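Side-chain contacts in extracellular ligand-binding receptor (Verminephrobacter eiseniae, PDB 4M88), which probably binds an amino acid or a similar small solute outside the cytoplasmic membrane and hands it to an ABC transporter for uptake: residues G39-Q44 against E300-P305; T146-Q149 against G154-G157; P209-G214 against S231-A236; Q267-A272 against S294-G299. One frame throughout, in Å; residues are numbered along the deposited sequence.

Interaction 1: residues G39-Q44 against E300-P305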
loop_
_atom_site.group_PDB
_atom_site.type_symbol
_atom_site.label_atom_id
_atom_site.label_comp_id
_atom_site.label_asym_id
_atom_site.label_seq_id
_atom_site.Cartn_x
_atom_site.Cartn_y
_atom_site.Cartn_z
ATOM N N GLY A 39 -16.723 10.454 20.296
ATOM C CA GLY A 39 -16.419 11.719 20.947
ATOM C C GLY A 39 -15.168 12.439 20.468
ATOM O O GLY A 39 -14.689 13.356 21.139
ATOM N N GLY A 40 -14.634 12.038 19.316
ATOM C CA GLY A 40 -13.419 12.651 18.801
ATOM C C GLY A 40 -12.250 12.457 19.749
ATOM O O GLY A 40 -12.161 11.450 20.455
ATOM N N ILE A 41 -11.346 13.424 19.776
ATOM C CA ILE A 41 -10.185 13.319 20.644
ATOM C C ILE A 41 -10.005 14.575 21.493
ATOM O O ILE A 41 -10.052 15.685 20.974
ATOM C CB ILE A 41 -8.927 13.016 19.817
ATOM C CG1 ILE A 41 -9.035 11.595 19.246
ATOM C CG2 ILE A 41 -7.673 13.173 20.665
ATOM C CD1 ILE A 41 -8.209 11.341 18.006
ATOM N N ARG A 42 -9.808 14.382 22.794
ATOM C CA ARG A 42 -9.538 15.482 23.728
ATOM C C ARG A 42 -10.525 16.634 23.568
ATOM O O ARG A 42 -10.118 17.800 23.513
ATOM C CB ARG A 42 -8.104 16.013 23.549
ATOM C CG ARG A 42 -6.995 15.067 24.014
ATOM C CD ARG A 42 -5.605 15.650 23.739
ATOM N NE ARG A 42 -4.673 15.377 24.832
ATOM C CZ ARG A 42 -4.199 16.298 25.667
ATOM N NH1 ARG A 42 -4.551 17.569 25.534
ATOM N NH2 ARG A 42 -3.363 15.950 26.634
ATOM N N GLY A 43 -11.811 16.308 23.466
ATOM C CA GLY A 43 -12.829 17.325 23.265
ATOM C C GLY A 43 -12.991 17.865 21.846
ATOM O O GLY A 43 -13.723 18.833 21.648
ATOM N N GLN A 44 -12.335 17.264 20.857
ATOM C CA GLN A 44 -12.345 17.832 19.502
ATOM C C GLN A 44 -12.701 16.848 18.382
ATOM O O GLN A 44 -12.180 15.737 18.317
ATOM C CB GLN A 44 -10.999 18.488 19.189
ATOM C CG GLN A 44 -10.699 19.721 20.033
ATOM C CD GLN A 44 -9.654 20.626 19.392
ATOM O OE1 GLN A 44 -9.426 20.574 18.186
ATOM N NE2 GLN A 44 -9.017 21.460 20.203
ATOM N N GLU A 300 -5.035 6.709 17.439
ATOM C CA GLU A 300 -4.506 6.032 18.621
ATOM C C GLU A 300 -3.330 6.788 19.236
ATOM O O GLU A 300 -3.184 6.828 20.458
ATOM C CB GLU A 300 -4.132 4.574 18.325
ATOM C CG GLU A 300 -5.298 3.696 17.837
ATOM C CD GLU A 300 -6.401 3.482 18.873
ATOM O OE1 GLU A 300 -6.188 3.770 20.074
ATOM O OE2 GLU A 300 -7.493 3.005 18.480
ATOM N N ALA A 301 -2.492 7.403 18.406
ATOM C CA ALA A 301 -1.403 8.210 18.946
ATOM C C ALA A 301 -1.956 9.415 19.702
ATOM O O ALA A 301 -1.481 9.744 20.784
ATOM C CB ALA A 301 -0.467 8.674 17.829
ATOM N N LEU A 302 -2.939 10.098 19.122
ATOM C CA LEU A 302 -3.467 11.296 19.777
ATOM C C LEU A 302 -4.183 10.991 21.098
ATOM O O LEU A 302 -4.229 11.842 21.986
ATOM C CB LEU A 302 -4.379 12.089 18.834
ATOM C CG LEU A 302 -3.718 12.727 17.607
ATOM C CD1 LEU A 302 -4.770 13.441 16.773
ATOM C CD2 LEU A 302 -2.579 13.693 17.979
ATOM N N LYS A 303 -4.720 9.777 21.231
ATOM C CA LYS A 303 -5.457 9.369 22.440
ATOM C C LYS A 303 -4.542 8.714 23.463
ATOM O O LYS A 303 -4.951 8.416 24.585
ATOM C CB LYS A 303 -6.572 8.384 22.075
ATOM C CG LYS A 303 -7.710 9.025 21.310
ATOM C CD LYS A 303 -8.555 7.991 20.588
ATOM C CE LYS A 303 -9.591 7.388 21.506
ATOM N NZ LYS A 303 -10.740 6.874 20.703
ATOM N N HIS A 304 -3.303 8.467 23.066
ATOM C CA HIS A 304 -2.375 7.721 23.908
ATOM C C HIS A 304 -2.080 8.495 25.193
ATOM O O HIS A 304 -1.934 9.712 25.157
ATOM C CB HIS A 304 -1.086 7.447 23.133
ATOM C CG HIS A 304 -0.201 6.430 23.776
ATOM N ND1 HIS A 304 0.604 6.722 24.854
ATOM C CD2 HIS A 304 0.001 5.121 23.493
ATOM C CE1 HIS A 304 1.268 5.634 25.211
ATOM N NE2 HIS A 304 0.918 4.650 24.402
ATOM N N PRO A 305 -1.999 7.788 26.335
ATOM C CA PRO A 305 -1.769 8.439 27.633
ATOM C C PRO A 305 -0.540 9.342 27.636
ATOM O O PRO A 305 -0.525 10.330 28.368
ATOM C CB PRO A 305 -1.546 7.256 28.580
ATOM C CG PRO A 305 -2.306 6.142 27.968
ATOM C CD PRO A 305 -2.194 6.332 26.473
HETATM O O HOH W 1 -12.435 9.068 19.435
#

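Interaction 2: residues T146-Q149 against G154-G157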
loop_
_atom_site.group_PDB
_atom_site.type_symbol
_atom_site.label_atom_id
_atom_site.label_comp_id
_atom_site.label_asym_id
_atom_site.label_seq_id
_atom_site.Cartn_x
_atom_site.Cartn_y
_atom_site.Cartn_z
ATOM N N THR A 146 10.393 -11.513 -13.724
ATOM C CA THR A 146 9.700 -10.353 -13.157
ATOM C C THR A 146 9.263 -9.449 -14.299
ATOM O O THR A 146 10.063 -9.141 -15.182
ATOM C CB THR A 146 10.599 -9.533 -12.225
ATOM O OG1 THR A 146 11.101 -10.369 -11.176
ATOM C CG2 THR A 146 9.822 -8.351 -11.620
ATOM N N LEU A 147 7.993 -9.053 -14.292
ATOM C CA LEU A 147 7.482 -8.053 -15.233
ATOM C C LEU A 147 7.337 -6.754 -14.464
ATOM O O LEU A 147 6.619 -6.722 -13.469
ATOM C CB LEU A 147 6.121 -8.484 -15.764
ATOM C CG LEU A 147 5.366 -7.472 -16.638
ATOM C CD1 LEU A 147 6.166 -7.176 -17.909
ATOM C CD2 LEU A 147 3.980 -7.995 -17.006
ATOM N N TYR A 148 8.017 -5.682 -14.879
ATOM C CA TYR A 148 7.921 -4.443 -14.094
ATOM C C TYR A 148 7.755 -3.207 -14.967
ATOM O O TYR A 148 8.237 -3.164 -16.091
ATOM C CB TYR A 148 9.117 -4.292 -13.137
ATOM C CG TYR A 148 10.431 -3.995 -13.818
ATOM C CD1 TYR A 148 10.947 -2.705 -13.825
ATOM C CD2 TYR A 148 11.150 -4.999 -14.450
ATOM C CE1 TYR A 148 12.138 -2.415 -14.443
ATOM C CE2 TYR A 148 12.356 -4.719 -15.077
ATOM C CZ TYR A 148 12.840 -3.419 -15.057
ATOM O OH TYR A 148 14.031 -3.105 -15.666
ATOM N N GLN A 149 7.045 -2.209 -14.457
ATOM C CA GLN A 149 6.821 -1.012 -15.264
ATOM C C GLN A 149 8.057 -0.129 -15.213
ATOM O O GLN A 149 8.701 -0.011 -14.167
ATOM C CB GLN A 149 5.598 -0.223 -14.799
ATOM C CG GLN A 149 5.264 0.959 -15.731
ATOM C CD GLN A 149 4.070 1.770 -15.277
ATOM O OE1 GLN A 149 3.139 1.245 -14.675
ATOM N NE2 GLN A 149 4.095 3.065 -15.565
ATOM N N GLY A 154 9.468 1.163 -10.030
ATOM C CA GLY A 154 9.511 -0.149 -10.657
ATOM C C GLY A 154 10.940 -0.638 -10.756
ATOM O O GLY A 154 11.232 -1.796 -10.452
ATOM N N THR A 155 11.832 0.247 -11.197
ATOM C CA THR A 155 13.259 -0.060 -11.250
ATOM C C THR A 155 13.792 -0.364 -9.846
ATOM O O THR A 155 14.642 -1.244 -9.664
ATOM C CB THR A 155 14.056 1.103 -11.860
ATOM O OG1 THR A 155 13.601 1.345 -13.197
ATOM C CG2 THR A 155 15.545 0.779 -11.895
ATOM N N SER A 156 13.285 0.366 -8.855
ATOM C CA SER A 156 13.659 0.131 -7.463
ATOM C C SER A 156 13.230 -1.267 -7.051
ATOM O O SER A 156 13.997 -1.993 -6.423
ATOM C CB SER A 156 13.022 1.170 -6.528
ATOM O OG SER A 156 13.225 0.832 -5.161
ATOM N N GLY A 157 12.000 -1.634 -7.404
ATOM C CA GLY A 157 11.510 -2.978 -7.145
ATOM C C GLY A 157 12.373 -4.030 -7.822
ATOM O O GLY A 157 12.724 -5.040 -7.219
#

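Interaction 3: residues P209-G214 against S231-A236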
loop_
_atom_site.group_PDB
_atom_site.type_symbol
_atom_site.label_atom_id
_atom_site.label_comp_id
_atom_site.label_asym_id
_atom_site.label_seq_id
_atom_site.Cartn_x
_atom_site.Cartn_y
_atom_site.Cartn_z
ATOM N N PRO A 209 -2.906 -0.211 -11.766
ATOM C CA PRO A 209 -3.464 -0.575 -13.079
ATOM C C PRO A 209 -2.488 -1.404 -13.931
ATOM O O PRO A 209 -2.932 -2.198 -14.763
ATOM C CB PRO A 209 -3.750 0.780 -13.738
ATOM C CG PRO A 209 -2.814 1.745 -13.065
ATOM C CD PRO A 209 -2.648 1.239 -11.651
ATOM N N PHE A 210 -1.187 -1.221 -13.715
ATOM C CA PHE A 210 -0.175 -2.006 -14.413
ATOM C C PHE A 210 -0.201 -3.461 -13.956
ATOM O O PHE A 210 0.012 -4.372 -14.746
ATOM C CB PHE A 210 1.218 -1.409 -14.182
ATOM C CG PHE A 210 2.323 -2.160 -14.875
ATOM C CD1 PHE A 210 2.711 -1.813 -16.164
ATOM C CD2 PHE A 210 2.994 -3.196 -14.227
ATOM C CE1 PHE A 210 3.737 -2.501 -16.804
ATOM C CE2 PHE A 210 4.019 -3.896 -14.864
ATOM C CZ PHE A 210 4.394 -3.547 -16.151
ATOM N N ILE A 211 -0.448 -3.688 -12.674
ATOM C CA ILE A 211 -0.520 -5.059 -12.180
ATOM C C ILE A 211 -1.688 -5.795 -12.837
ATOM O O ILE A 211 -1.531 -6.910 -13.340
ATOM C CB ILE A 211 -0.671 -5.085 -10.661
ATOM C CG1 ILE A 211 0.593 -4.516 -10.012
ATOM C CG2 ILE A 211 -0.910 -6.503 -10.177
ATOM C CD1 ILE A 211 0.392 -4.135 -8.560
ATOM N N VAL A 212 -2.852 -5.161 -12.850
ATOM C CA VAL A 212 -4.027 -5.779 -13.457
ATOM C C VAL A 212 -3.817 -6.026 -14.955
ATOM O O VAL A 212 -4.071 -7.125 -15.467
ATOM C CB VAL A 212 -5.284 -4.935 -13.221
ATOM C CG1 VAL A 212 -6.476 -5.585 -13.890
ATOM C CG2 VAL A 212 -5.547 -4.789 -11.720
ATOM N N ALA A 213 -3.344 -5.008 -15.656
ATOM C CA ALA A 213 -3.092 -5.131 -17.087
ATOM C C ALA A 213 -2.018 -6.172 -17.370
ATOM O O ALA A 213 -2.108 -6.894 -18.364
ATOM C CB ALA A 213 -2.694 -3.799 -17.675
ATOM N N GLY A 214 -1.004 -6.250 -16.497
ATOM C CA GLY A 214 0.088 -7.189 -16.683
ATOM C C GLY A 214 -0.366 -8.621 -16.494
ATOM O O GLY A 214 0.028 -9.515 -17.245
ATOM N N SER A 231 1.270 -5.755 -2.459
ATOM C CA SER A 231 0.047 -5.255 -1.828
ATOM C C SER A 231 -0.622 -4.093 -2.563
ATOM O O SER A 231 -0.849 -3.043 -1.959
ATOM C CB SER A 231 0.348 -4.808 -0.399
ATOM O OG SER A 231 0.623 -5.909 0.435
ATOM N N TYR A 232 -0.969 -4.272 -3.837
ATOM C CA TYR A 232 -1.525 -3.146 -4.611
ATOM C C TYR A 232 -2.791 -3.417 -5.418
ATOM O O TYR A 232 -3.301 -2.522 -6.100
ATOM C CB TYR A 232 -0.439 -2.541 -5.499
ATOM C CG TYR A 232 0.712 -2.069 -4.656
ATOM C CD1 TYR A 232 0.539 -1.027 -3.760
ATOM C CD2 TYR A 232 1.946 -2.705 -4.703
ATOM C CE1 TYR A 232 1.571 -0.603 -2.949
ATOM C CE2 TYR A 232 2.992 -2.282 -3.896
ATOM C CZ TYR A 232 2.795 -1.238 -3.022
ATOM O OH TYR A 232 3.830 -0.818 -2.218
ATOM N N VAL A 233 -3.296 -4.641 -5.343
ATOM C CA VAL A 233 -4.527 -4.994 -6.047
ATOM C C VAL A 233 -5.388 -5.870 -5.149
ATOM O O VAL A 233 -4.872 -6.493 -4.216
ATOM C CB VAL A 233 -4.238 -5.742 -7.368
ATOM C CG1 VAL A 233 -3.566 -4.829 -8.361
ATOM C CG2 VAL A 233 -3.389 -6.973 -7.112
ATOM N N SER A 234 -6.695 -5.904 -5.413
ATOM C CA SER A 234 -7.595 -6.815 -4.710
ATOM C C SER A 234 -7.848 -8.009 -5.618
ATOM O O SER A 234 -7.704 -7.905 -6.836
ATOM C CB SER A 234 -8.923 -6.134 -4.352
ATOM O OG SER A 234 -9.708 -5.888 -5.511
ATOM N N ALA A 235 -8.196 -9.151 -5.035
ATOM C CA ALA A 235 -8.551 -10.314 -5.849
ATOM C C ALA A 235 -9.745 -9.984 -6.733
ATOM O O ALA A 235 -9.853 -10.464 -7.866
ATOM C CB ALA A 235 -8.855 -11.509 -4.970
ATOM N N ALA A 236 -10.647 -9.162 -6.213
ATOM C CA ALA A 236 -11.838 -8.790 -6.967
ATOM C C ALA A 236 -11.478 -8.096 -8.284
ATOM O O ALA A 236 -12.125 -8.331 -9.302
ATOM C CB ALA A 236 -12.737 -7.890 -6.123
#

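Interaction 4: residues Q267-A272 against S294-G299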
loop_
_atom_site.group_PDB
_atom_site.type_symbol
_atom_site.label_atom_id
_atom_site.label_comp_id
_atom_site.label_asym_id
_atom_site.label_seq_id
_atom_site.Cartn_x
_atom_site.Cartn_y
_atom_site.Cartn_z
ATOM N N GLN A 267 -10.247 -6.339 12.313
ATOM C CA GLN A 267 -11.043 -6.654 11.130
ATOM C C GLN A 267 -12.515 -6.341 11.371
ATOM O O GLN A 267 -13.191 -5.771 10.510
ATOM C CB GLN A 267 -10.854 -8.116 10.722
ATOM C CG GLN A 267 -9.501 -8.377 10.062
ATOM C CD GLN A 267 -9.145 -9.846 10.040
ATOM O OE1 GLN A 267 -9.262 -10.535 11.053
ATOM N NE2 GLN A 267 -8.712 -10.337 8.881
ATOM N N ARG A 268 -13.012 -6.701 12.550
ATOM C CA ARG A 268 -14.417 -6.478 12.864
ATOM C C ARG A 268 -14.726 -4.992 13.060
ATOM O O ARG A 268 -15.788 -4.515 12.646
ATOM C CB ARG A 268 -14.821 -7.275 14.102
ATOM C CG ARG A 268 -14.719 -8.769 13.919
ATOM C CD ARG A 268 -14.946 -9.496 15.243
ATOM N NE ARG A 268 -13.987 -10.587 15.376
ATOM C CZ ARG A 268 -13.142 -10.734 16.389
ATOM N NH1 ARG A 268 -13.145 -9.874 17.397
ATOM N NH2 ARG A 268 -12.304 -11.757 16.399
ATOM N N GLU A 269 -13.803 -4.270 13.687
ATOM C CA GLU A 269 -13.953 -2.826 13.883
ATOM C C GLU A 269 -13.915 -2.055 12.557
ATOM O O GLU A 269 -14.673 -1.102 12.358
ATOM C CB GLU A 269 -12.880 -2.310 14.851
ATOM C CG GLU A 269 -13.077 -2.851 16.270
ATOM C CD GLU A 269 -11.893 -2.621 17.192
ATOM O OE1 GLU A 269 -10.754 -2.457 16.698
ATOM O OE2 GLU A 269 -12.111 -2.619 18.423
ATOM N N PHE A 270 -13.023 -2.467 11.662
ATOM C CA PHE A 270 -12.980 -1.911 10.324
ATOM C C PHE A 270 -14.303 -2.191 9.613
ATOM O O PHE A 270 -14.901 -1.298 9.034
ATOM C CB PHE A 270 -11.811 -2.522 9.545
ATOM C CG PHE A 270 -11.933 -2.380 8.050
ATOM C CD1 PHE A 270 -11.791 -1.136 7.440
ATOM C CD2 PHE A 270 -12.161 -3.498 7.252
ATOM C CE1 PHE A 270 -11.899 -1.002 6.054
ATOM C CE2 PHE A 270 -12.270 -3.377 5.872
ATOM C CZ PHE A 270 -12.136 -2.125 5.271
ATOM N N GLN A 271 -14.764 -3.438 9.656
ATOM C CA GLN A 271 -16.001 -3.774 8.963
ATOM C C GLN A 271 -17.178 -3.004 9.544
ATOM O O GLN A 271 -18.034 -2.529 8.800
ATOM C CB GLN A 271 -16.245 -5.284 8.972
ATOM C CG GLN A 271 -15.271 -6.028 8.055
ATOM C CD GLN A 271 -14.938 -7.413 8.578
ATOM O OE1 GLN A 271 -15.520 -7.870 9.558
ATOM N NE2 GLN A 271 -13.997 -8.085 7.929
ATOM N N ALA A 272 -17.206 -2.848 10.861
ATOM C CA ALA A 272 -18.270 -2.076 11.497
ATOM C C ALA A 272 -18.241 -0.618 11.037
ATOM O O ALA A 272 -19.288 -0.007 10.810
ATOM C CB ALA A 272 -18.160 -2.163 13.008
ATOM N N SER A 294 -4.389 3.711 8.598
ATOM C CA SER A 294 -3.503 4.864 8.563
ATOM C C SER A 294 -4.109 5.968 9.417
ATOM O O SER A 294 -3.417 6.591 10.227
ATOM C CB SER A 294 -3.258 5.333 7.131
ATOM O OG SER A 294 -2.566 4.342 6.395
ATOM N N ALA A 295 -5.404 6.193 9.245
ATOM C CA ALA A 295 -6.118 7.190 10.036
ATOM C C ALA A 295 -6.192 6.762 11.498
ATOM O O ALA A 295 -6.007 7.579 12.401
ATOM C CB ALA A 295 -7.516 7.433 9.463
ATOM N N ARG A 296 -6.455 5.484 11.748
ATOM C CA ARG A 296 -6.561 5.023 13.122
ATOM C C ARG A 296 -5.237 5.125 13.890
ATOM O O ARG A 296 -5.224 5.338 15.099
ATOM C CB ARG A 296 -7.094 3.594 13.183
ATOM C CG ARG A 296 -7.320 3.129 14.606
ATOM C CD ARG A 296 -8.270 1.950 14.673
ATOM N NE ARG A 296 -8.339 1.429 16.030
ATOM C CZ ARG A 296 -9.005 0.333 16.369
ATOM N NH1 ARG A 296 -9.668 -0.347 15.436
ATOM N NH2 ARG A 296 -8.998 -0.081 17.633
ATOM N N THR A 297 -4.121 4.979 13.184
ATOM C CA THR A 297 -2.802 5.174 13.797
ATOM C C THR A 297 -2.679 6.583 14.366
ATOM O O THR A 297 -2.213 6.768 15.497
ATOM C CB THR A 297 -1.712 4.960 12.752
ATOM O OG1 THR A 297 -1.733 3.586 12.368
ATOM C CG2 THR A 297 -0.338 5.307 13.307
ATOM N N VAL A 298 -3.112 7.569 13.592
ATOM C CA VAL A 298 -3.121 8.939 14.077
ATOM C C VAL A 298 -4.030 9.078 15.293
ATOM O O VAL A 298 -3.647 9.687 16.290
ATOM C CB VAL A 298 -3.549 9.924 12.990
ATOM C CG1 VAL A 298 -3.757 11.300 13.590
ATOM C CG2 VAL A 298 -2.500 9.979 11.883
ATOM N N GLY A 299 -5.221 8.494 15.210
ATOM C CA GLY A 299 -6.173 8.527 16.309
ATOM C C GLY A 299 -5.624 7.893 17.570
ATOM O O GLY A 299 -5.730 8.457 18.664
#

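Interaction 1: residues G39-Q44 against E300-P305
Leu302, in the last turns of its helix, meets Ile41 through the base of its side chain: CB lies 3.9 Å from Ile41 CG2 and 4.0 Å from Ile41 CD1, the two side chains crossing at about a right angle. The backbone carbonyl of Leu302 also borders this hydrophobic patch, with the CD of Arg42 passing more loosely beside it, and its oxygen is bonded by the side-chain amide of Asn307. One residue on, Lys303 sets its aliphatic part against the inner end of the branch whose CD1 meets Leu302 CB, with Lys303 CG 3.6 Å from Ile41 CG1. A bend at chi3 (84°) then turns the lysine chain toward the loop, where Lys303 NZ donates to a water at 3.0 Å. That water in turn donates to Gly40 O at 2.6 Å, so a polar bridge runs beside the apolar contact. Ile41 opens a type I' turn, closed by Gln44 N to Ile41 O at 2.8 Å. Cut back to an alanine, Ile41 would probably leave Leu302 CB and Lys303 CG facing a gap. The loop 39-44 follows helix 18-37, which ends in a Schellman motif at Gly39, and leads into strand 45-52. Ile5 of strand 4-11 touches Ile41, while helix 312-321 packs on Leu302 through Leu315.

Interaction 2: residues T146-Q149 against G154-G157
Tyr148 brings CD1 and CE1 of its ring against the Gly154 carbonyl, with Tyr148 CD1 3.5 Å from Gly154 O. The ring stands obliquely to this peptide, and the contact is van der Waals in character, with no hydrogen bond across it. Tyr148 CE1 continues to the side of Thr155, 4.2 Å from Thr155 OG1, which makes a weak hydrogen bond back to Leu151 O. The ring gets there by taking the crowded position, CG between the backbone N and the carbonyl carbon (chi1 70°). Strand 143-149 here passes into helix 152-166, the first half of a right-handed beta-alpha-beta crossover that returns in strand 174-180, and Tyr148 leans from the strand onto the opening turns of that helix. Its backbone pairs with Val178 of the returning strand, while Met158, further along the helix, also touches the Tyr148 side chain. Where the chain leaves the strand, the backbone closes up: Gln149 O comes within 3.6 Å of Gly154 CA. A CB on Gly154 would fall only 2.1 Å from Gln149 O, which is consistent with a glycine where the two backbones come nearest, CA to CA. A glycerol molecule, probably from the crystallisation liquor, sits about 4 Å from Gly154.

Interaction 3: residues P209-G214 against S231-A236
The hydroxyl of Tyr232 is gripped twice, by the carboxylate atom OD1 of Asp125 and by the backbone N of Gly106, while the root of the same side chain packs against Ile211. In this two-lobed periplasmic binding protein of the leucine-binding family, the contact belongs to the lobe built on the mixed sheet. It joins helix 208-220 to the loop that runs from strand 227-229 into the next helix, 235-247. Ile211 points its CB toward that loop and spreads two branches over it. Ile211 CD1, carried outward by an extended chi2 (164°), reaches Tyr232 CB at 3.5 Å and lies near the plane of the ring, at its edge. Ile211 CG2 settles on the next residue, 3.6 Å from Val233 CG1, and the branch point joins in, Ile211 CB being 3.7 Å from the same methyl. Val233 CG1 therefore meets three carbons of one isoleucine, since Ile211 CD1 is also 4.0 Å away. Beyond Val233, Ser234 is the N-cap of helix 235-247, its side chain holding a backbone N of the first turn, and the backbone N atoms of Ala235 and Ala236 are hydrogen-bonded to a glycerol. This molecule probably came from the crystallisation liquor, but it may mark a small polar site at a helix start. On the helix side, Val212 follows with a lighter touch, its CG2 methyl resting 3.9 Å from Val233 CG1.

Interaction 4: residues Q267-A272 against S294-G299
Arg296 leaves its helix with CG anti to the backbone N (chi1 -175°) and stays extended from CG to NE, while Glu269, its CG set beside its own backbone N, is extended beyond CG; the two chains meet at about a right angle. Only one carboxylate oxygen does the work. Glu269 OE1 sits at the edge of the guanidinium, in its plane, and takes a hydrogen bond from Arg296 NH1 at 2.7 Å, together with a weak, more bent one from Arg296 NH2 at 3.1 Å. The carboxylate is twisted by 48° from the guanidinium plane, OE1 is approached from above its own plane, and Glu269 OE2 lies 4.1 Å from Arg296 NH2. This salt bridge links helix 265-277 to helix 286-303 at the surface of the lobe that carries the five-stranded parallel sheet of the periplasmic binding protein fold. Arg296 is also engaged along its own helix, where NE forms a salt bridge with Glu300 OE2, so two acids hold the guanidinium at different edges and limit its rotation. With Glu269 shortened to an alanine, Arg296 NH1 and NH2 would lose this acceptor, and the arginine tip would probably be less firmly held. Tyr31, from helix 18-37, packs against the Arg296 side chain, and Tyr292 touches Glu269.

In the fold
From the N terminus, the turn 39-44 opens the widest loop, which interaction 1 closes at 300-305 after 255 intervening residues. The other three contacts fall within that span, one after another and without crossing. Interaction 2 closes a short loop from strand 143-149 to the helix after it; interaction 3 spans 16 residues, between helix 208-220 and the loop 231-236; interaction 4 spans 21, between helices 265-277 and 286-303. Interactions 2 and 3 adjoin in the mixed-sheet lobe, where Phe210 packs on the strand at Tyr148 and Gln149. Interactions 1 and 4 share helix 286-303 in the other lobe, meeting where Ile41 CD1 is 3.9 Å from Gly299 O.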